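Local coordinates for protein 2-hydroxyhepta-2,4-diene-1, 7-dioateisomerase (Mycobacterium abscessus, PDB 3R6O) that probably catalyses isomerisation of 2-hydroxyhepta-2,4-diene-1,7-dioate as a magnesium-binding member of the fumarylacetoacetate hydrolase (FAH) family, at residues Asp156-Ile161 and Arg212-Pro217. Sequence-based numbering, arbitrary orientation.
With MG (magnesium ion), chain B.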
loop_
_atom_site.group_PDB
_atom_site.type_symbol
_atom_site.label_atom_id
_atom_site.label_comp_id
_atom_site.label_asym_id
_atom_site.label_seq_id
_atom_site.Cartn_x
_atom_site.Cartn_y
_atom_site.Cartn_z
ATOM N N ASP A 156 -2.970 17.047 11.529
ATOM C CA ASP A 156 -4.051 17.666 10.783
ATOM C C ASP A 156 -5.149 16.664 10.370
ATOM O O ASP A 156 -4.904 15.466 10.227
ATOM C CB ASP A 156 -3.494 18.380 9.551
ATOM C CG ASP A 156 -4.181 19.695 9.280
ATOM O OD1 ASP A 156 -5.234 19.951 9.888
ATOM O OD2 ASP A 156 -3.651 20.486 8.447
ATOM N N TYR A 157 -6.330 17.216 10.133
ATOM C CA TYR A 157 -7.533 16.539 9.646
ATOM C C TYR A 157 -7.813 16.937 8.191
ATOM O O TYR A 157 -7.485 18.048 7.753
ATOM C CB TYR A 157 -8.741 16.913 10.545
ATOM C CG TYR A 157 -8.881 18.419 10.654
ATOM C CD1 TYR A 157 -9.618 19.137 9.713
ATOM C CD2 TYR A 157 -8.179 19.133 11.628
ATOM C CE1 TYR A 157 -9.694 20.557 9.773
ATOM C CE2 TYR A 157 -8.239 20.546 11.705
ATOM C CZ TYR A 157 -8.989 21.255 10.758
ATOM O OH TYR A 157 -9.078 22.653 10.831
ATOM N N GLU A 158 -8.408 16.006 7.442
ATOM C CA GLU A 158 -8.764 16.227 6.052
ATOM C C GLU A 158 -9.954 15.344 5.707
ATOM O O GLU A 158 -9.747 14.177 5.388
ATOM C CB GLU A 158 -7.626 15.821 5.156
ATOM C CG GLU A 158 -6.321 16.501 5.429
ATOM C CD GLU A 158 -5.260 16.136 4.412
ATOM O OE1 GLU A 158 -5.029 14.966 4.179
ATOM O OE2 GLU A 158 -4.641 17.039 3.822
ATOM N N ILE A 159 -11.156 15.889 5.775
ATOM C CA ILE A 159 -12.366 15.150 5.378
ATOM C C ILE A 159 -12.380 14.910 3.875
ATOM O O ILE A 159 -12.128 15.798 3.090
ATOM C CB ILE A 159 -13.662 15.842 5.850
ATOM C CG1 ILE A 159 -14.858 14.886 5.720
ATOM C CG2 ILE A 159 -13.923 17.230 5.122
ATOM C CD1 ILE A 159 -16.196 15.515 6.298
ATOM N N GLU A 160 -12.630 13.669 3.485
ATOM C CA GLU A 160 -12.650 13.318 2.068
ATOM C C GLU A 160 -13.735 12.290 1.807
ATOM O O GLU A 160 -14.110 11.520 2.689
ATOM C CB GLU A 160 -11.270 12.765 1.654
ATOM C CG GLU A 160 -10.113 13.594 2.178
ATOM C CD GLU A 160 -8.804 13.457 1.453
ATOM O OE1 GLU A 160 -8.699 12.814 0.382
ATOM O OE2 GLU A 160 -7.844 14.019 1.983
ATOM N N ILE A 161 -14.193 12.261 0.568
ATOM C CA ILE A 161 -15.030 11.202 0.106
ATOM C C ILE A 161 -14.112 10.131 -0.580
ATOM O O ILE A 161 -13.293 10.455 -1.476
ATOM C CB ILE A 161 -16.141 11.726 -0.859
ATOM C CG1 ILE A 161 -16.973 12.870 -0.239
ATOM C CG2 ILE A 161 -17.071 10.571 -1.277
ATOM C CD1 ILE A 161 -17.560 12.599 1.166
ATOM N N ARG A 212 5.342 8.381 5.766
ATOM C CA ARG A 212 5.421 8.436 7.233
ATOM C C ARG A 212 4.318 9.294 7.856
ATOM O O ARG A 212 3.623 8.850 8.787
ATOM C CB ARG A 212 6.800 8.929 7.706
ATOM C CG ARG A 212 7.032 8.776 9.200
ATOM C CD ARG A 212 8.431 9.183 9.562
ATOM N NE ARG A 212 9.396 8.139 9.219
ATOM C CZ ARG A 212 10.702 8.320 9.090
ATOM N NH1 ARG A 212 11.490 7.263 8.819
ATOM N NH2 ARG A 212 11.232 9.547 9.164
ATOM N N GLY A 213 4.140 10.487 7.296
ATOM C CA GLY A 213 3.174 11.441 7.822
ATOM C C GLY A 213 1.713 11.046 7.693
ATOM O O GLY A 213 0.884 11.459 8.470
ATOM N N LYS A 214 1.415 10.207 6.725
ATOM C CA LYS A 214 0.055 9.815 6.485
ATOM C C LYS A 214 -0.238 8.392 6.922
ATOM O O LYS A 214 -1.355 7.904 6.706
ATOM C CB LYS A 214 -0.238 9.972 5.004
ATOM C CG LYS A 214 -0.476 11.415 4.569
ATOM C CD LYS A 214 -0.694 11.537 3.072
ATOM C CE LYS A 214 -0.847 13.005 2.619
ATOM N NZ LYS A 214 -2.004 13.680 3.300
ATOM N N GLY A 215 0.768 7.699 7.434
ATOM C CA GLY A 215 0.696 6.231 7.537
ATOM C C GLY A 215 0.532 5.566 8.907
ATOM O O GLY A 215 0.481 4.317 8.996
ATOM N N TYR A 216 0.505 6.347 9.967
ATOM C CA TYR A 216 0.423 5.780 11.329
ATOM C C TYR A 216 -0.926 5.063 11.543
ATOM O O TYR A 216 -1.911 5.485 10.933
ATOM C CB TYR A 216 0.487 6.893 12.329
ATOM C CG TYR A 216 1.859 7.497 12.597
ATOM C CD1 TYR A 216 2.616 7.055 13.670
ATOM C CD2 TYR A 216 2.369 8.516 11.810
ATOM C CE1 TYR A 216 3.819 7.633 13.987
ATOM C CE2 TYR A 216 3.626 9.114 12.135
ATOM C CZ TYR A 216 4.314 8.646 13.214
ATOM O OH TYR A 216 5.526 9.164 13.592
ATOM N N PRO A 217 -1.002 4.106 12.490
ATOM C CA PRO A 217 -2.321 3.600 12.878
ATOM C C PRO A 217 -3.272 4.722 13.279
ATOM O O PRO A 217 -2.852 5.679 13.918
ATOM C CB PRO A 217 -2.020 2.733 14.096
ATOM C CG PRO A 217 -0.573 2.283 13.888
ATOM C CD PRO A 217 0.057 3.544 13.355
HETATM MG MG MG B . -5.647 14.082 1.177
HETATM O O HOH W 1 -1.487 16.466 2.563
#
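Glu158 and Lys214 meet through their charged ends at the acidic magnesium site of the FAH-family C-terminal domain, where the interrupted strand 155-165 faces segment 212-217. The link is a salt bridge of 3.4 Å from Glu158 OE1 to Lys214 NZ; no hydrogen bond joins the two segments, and just 49 Å² is buried between them. The two side chains cross at about a right angle. Glu158 runs extended beyond CG, whereas Lys214 is straight as far as CE and then turns at its last torsion (chi4 -59°), which swings NZ toward the carboxylate. A water adds an indirect link: it accepts from Lys214 NZ at 2.9 Å and donates weakly to Glu158 OE2 at 3.4 Å. Both buried charges have further partners, since Lys214 NZ also pairs with Asp189 and bonds to Thr191, while OE2 of Glu158 pairs with Arg193.

The two glutamates stand differently to the metal. Glu160 OE2 binds magnesium at 2.3 Å, and Asp189 is the other protein ligand of the ion in this structure. Glu158 OE1 stops 3.2 Å from the ion, too far for a bond in this model, although Glu158 is a magnesium ligand in a structure of this protein. Lys214 NZ therefore bridges Glu158, which does not bind the ion here, and Asp189, which does, and so ties the second shell to the first. Lys214 makes no contact with Glu160: its NZ stays 6.0 Å from Glu160 OE2, whose companion oxygen OE1 accepts a hydrogen bond from Gly283 N.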